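Long-range contact in 75aa long hypothetical regulatory protein AsnC (Pyrococcus horikoshii, PDB 2CVI), which is of unknown function but belongs to the Lrp/AsnC ligand-binding family, and so may bind a small effector and take part in transcriptional regulation: residues V28-V33 / I41-T46. Residues are numbered along the deposited sequence; the frame is centred on the assembly and turned at random.
With K (potassium ion), chain C.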
ATOM      1  N   VAL A  28      14.029  -0.966   3.588  1.00 16.80           N
ATOM      2  CA  VAL A  28      12.747  -0.351   3.867  1.00 16.38           C
ATOM      3  C   VAL A  28      12.764   1.138   3.608  1.00 16.05           C
ATOM      4  O   VAL A  28      13.523   1.879   4.263  1.00 17.23           O
ATOM      5  CB  VAL A  28      12.292  -0.642   5.305  1.00 16.10           C
ATOM      6  CG1 VAL A  28      10.989   0.105   5.602  1.00 15.64           C
ATOM      7  CG2 VAL A  28      12.101  -2.143   5.477  1.00 18.36           C
ATOM      8  N   LYS A  29      11.915   1.560   2.673  1.00 14.95           N
ATOM      9  CA  LYS A  29      11.874   2.960   2.284  1.00 16.02           C
ATOM     10  C   LYS A  29      10.763   3.764   2.897  1.00 17.12           C
ATOM     11  O   LYS A  29      10.916   4.979   3.113  1.00 18.61           O
ATOM     12  CB  LYS A  29      11.808   3.087   0.763  1.00 17.77           C
ATOM     13  CG  LYS A  29      12.924   2.315   0.038  1.00 18.95           C
ATOM     14  CD  LYS A  29      14.330   2.611   0.616  1.00 19.38           C
ATOM     15  CE  LYS A  29      15.482   1.747   0.013  1.00 22.98           C
ATOM     16  NZ  LYS A  29      15.863   2.119  -1.348  1.00 24.65           N
ATOM     17  N   GLU A  30       9.638   3.109   3.179  1.00 16.23           N
ATOM     18  CA  GLU A  30       8.487   3.774   3.781  1.00 16.25           C
ATOM     19  C   GLU A  30       7.750   2.717   4.575  1.00 16.31           C
ATOM     20  O   GLU A  30       7.792   1.541   4.224  1.00 16.45           O
ATOM     21  CB  GLU A  30       7.483   4.273   2.729  1.00 18.01           C
ATOM     22  CG  GLU A  30       8.078   5.174   1.699  1.00 19.68           C
ATOM     23  CD  GLU A  30       7.112   5.484   0.583  1.00 22.57           C
ATOM     24  OE1 GLU A  30       5.895   5.242   0.737  1.00 24.94           O
ATOM     25  OE2 GLU A  30       7.582   5.988  -0.456  1.00 24.75           O
ATOM     26  N   ALA A  31       7.083   3.142   5.639  1.00 16.46           N
ATOM     27  CA  ALA A  31       6.293   2.241   6.471  1.00 17.12           C
ATOM     28  C   ALA A  31       5.096   3.028   7.016  1.00 16.60           C
ATOM     29  O   ALA A  31       5.185   4.238   7.337  1.00 18.11           O
ATOM     30  CB  ALA A  31       7.110   1.698   7.637  1.00 17.42           C
ATOM     31  N   TYR A  32       3.952   2.345   7.090  1.00 16.00           N
ATOM     32  CA  TYR A  32       2.737   2.955   7.596  1.00 15.76           C
ATOM     33  C   TYR A  32       1.967   2.006   8.469  1.00 15.62           C
ATOM     34  O   TYR A  32       1.724   0.863   8.089  1.00 16.10           O
ATOM     35  CB  TYR A  32       1.795   3.313   6.458  1.00 17.05           C
ATOM     36  CG  TYR A  32       2.402   4.180   5.401  1.00 17.69           C
ATOM     37  CD1 TYR A  32       2.155   5.545   5.369  1.00 22.69           C
ATOM     38  CD2 TYR A  32       3.188   3.616   4.403  1.00 17.87           C
ATOM     39  CE1 TYR A  32       2.699   6.339   4.320  1.00 22.34           C
ATOM     40  CE2 TYR A  32       3.721   4.382   3.376  1.00 21.02           C
ATOM     41  CZ  TYR A  32       3.473   5.732   3.348  1.00 21.56           C
ATOM     42  OH  TYR A  32       4.052   6.438   2.309  1.00 23.92           O
ATOM     43  N   VAL A  33       1.602   2.485   9.643  1.00 15.17           N
ATOM     44  CA  VAL A  33       0.669   1.742  10.513  1.00 14.97           C
ATOM     45  C   VAL A  33      -0.690   2.045   9.878  1.00 15.80           C
ATOM     46  O   VAL A  33      -1.031   3.203   9.575  1.00 15.74           O
ATOM     47  CB  VAL A  33       0.694   2.278  11.943  1.00 15.95           C
ATOM     48  CG1 VAL A  33      -0.384   1.590  12.774  1.00 18.48           C
ATOM     49  CG2 VAL A  33       2.067   2.037  12.534  1.00 16.95           C
ATOM     50  N   ILE A  41       1.975  -1.525   6.416  1.00 14.89           N
ATOM     51  CA  ILE A  41       2.332  -1.611   4.999  1.00 15.34           C
ATOM     52  C   ILE A  41       3.728  -1.018   4.876  1.00 15.86           C
ATOM     53  O   ILE A  41       3.993   0.079   5.350  1.00 15.15           O
ATOM     54  CB  ILE A  41       1.432  -0.799   4.105  1.00 17.22           C
ATOM     55  CG1 ILE A  41       0.035  -1.373   4.120  1.00 20.71           C
ATOM     56  CG2 ILE A  41       2.002  -0.845   2.625  1.00 18.49           C
ATOM     57  CD1 ILE A  41      -0.907  -0.612   3.239  1.00 21.99           C
ATOM     58  N   VAL A  42       4.616  -1.747   4.220  1.00 14.09           N
ATOM     59  CA  VAL A  42       5.986  -1.291   4.068  1.00 15.68           C
ATOM     60  C   VAL A  42       6.387  -1.335   2.596  1.00 14.95           C
ATOM     61  O   VAL A  42       6.023  -2.269   1.865  1.00 15.68           O
ATOM     62  CB  VAL A  42       6.921  -2.172   4.923  1.00 19.30           C
ATOM     63  CG1 VAL A  42       6.285  -2.353   6.328  1.00 21.34           C
ATOM     64  CG2 VAL A  42       7.182  -3.508   4.270  1.00 24.43           C
ATOM     65  N   LYS A  43       7.062  -0.288   2.127  1.00 12.86           N
ATOM     66  CA  LYS A  43       7.529  -0.235   0.738  1.00 14.24           C
ATOM     67  C   LYS A  43       9.011  -0.563   0.819  1.00 15.53           C
ATOM     68  O   LYS A  43       9.764   0.082   1.551  1.00 15.66           O
ATOM     69  CB  LYS A  43       7.361   1.164   0.071  1.00 14.67           C
ATOM     70  CG  LYS A  43       7.654   1.138  -1.458  1.00 17.60           C
ATOM     71  CD  LYS A  43       7.587   2.535  -2.131  1.00 17.02           C
ATOM     72  CE  LYS A  43       7.697   2.432  -3.648  1.00 19.07           C
ATOM     73  NZ  LYS A  43       7.963   3.798  -4.212  1.00 21.00           N
ATOM     74  N   VAL A  44       9.426  -1.578   0.067  1.00 14.58           N
ATOM     75  CA  VAL A  44      10.833  -1.968   0.019  1.00 15.34           C
ATOM     76  C   VAL A  44      11.367  -1.938  -1.407  1.00 16.70           C
ATOM     77  O   VAL A  44      10.626  -2.052  -2.390  1.00 15.92           O
ATOM     78  CB  VAL A  44      11.055  -3.401   0.534  1.00 16.31           C
ATOM     79  CG1 VAL A  44      10.690  -3.507   1.986  1.00 17.52           C
ATOM     80  CG2 VAL A  44      10.238  -4.368  -0.270  1.00 16.55           C
ATOM     81  N   GLU A  45      12.671  -1.695  -1.498  1.00 16.03           N
ATOM     82  CA  GLU A  45      13.398  -1.741  -2.766  1.00 16.69           C
ATOM     83  C   GLU A  45      14.630  -2.632  -2.512  1.00 17.35           C
ATOM     84  O   GLU A  45      15.350  -2.468  -1.518  1.00 18.62           O
ATOM     85  CB  GLU A  45      13.816  -0.317  -3.227  1.00 18.66           C
ATOM     86  CG  GLU A  45      12.625   0.566  -3.584  1.00 19.83           C
ATOM     87  CD  GLU A  45      12.996   2.024  -3.886  1.00 24.41           C
ATOM     88  OE1 GLU A  45      14.085   2.462  -3.471  1.00 25.27           O
ATOM     89  OE2 GLU A  45      12.183   2.715  -4.524  1.00 25.80           O
ATOM     90  N   THR A  46      14.851  -3.579  -3.415  1.00 16.43           N
ATOM     91  CA  THR A  46      15.980  -4.511  -3.330  1.00 16.77           C
ATOM     92  C   THR A  46      16.633  -4.636  -4.703  1.00 16.86           C
ATOM     93  O   THR A  46      16.020  -4.311  -5.718  1.00 17.72           O
ATOM     94  CB  THR A  46      15.536  -5.915  -2.831  1.00 17.41           C
ATOM     95  OG1 THR A  46      14.585  -6.484  -3.739  1.00 18.51           O
ATOM     96  CG2 THR A  46      14.941  -5.819  -1.403  1.00 18.17           C
TER
HETATM   97  K     K C1091      15.377   2.662   5.716  1.00 22.04           K
HETATM   98  O   HOH W   1       6.699   5.956  -2.861  1.00 22.80           O
HETATM   99  O   HOH W   2      18.483   2.322   6.654  1.00 26.65           O
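Lys-29 and Glu-30 both turn their backbone N-H toward Lys-43 O, a classic beta bulge in the antiparallel hairpin of this Lrp/AsnC-type ferredoxin-like alpha/beta domain. The Lys-29 N bond is short, 2.8 Å to Lys-43 O, while that from Glu-30 N is weak. The tight side faces the helices: Val-28 CG2 lies 4.0 Å from Val-44 CG1, branched residues suited to strands, and Val-28 packs on Phe-55 and Val-44 on Leu-52 of helix 49-59. Ala-31 CB, 4.3 Å from Val-42 CG1, is small enough for helix 15-23 to come close. On the other face the Glu-30/Lys-43 pair is looser: the chains run side by side, yet a water bonded to Glu-30 OE2 and Lys-43 NZ joins their tips. Tyr-32 OH donates to Glu-30 OE1, and Lys-43 NZ is hydrogen-bonded to Tyr-32 OH of the second subunit. Exposed Lys-29 bends at chi2 (-50°) and chi4, which brings NZ back to Glu-45 OE1 in a 2.8 Å salt bridge on that oxygen's anti side, 20° out of the carboxylate plane. An alanine at Glu-45 would probably leave this ammonium without its mate and the lysine chain freer to turn. Beside the bulge, Val-28 O binds the potassium ion at 2.5 Å, together with Leu-23 O and Met-25 O.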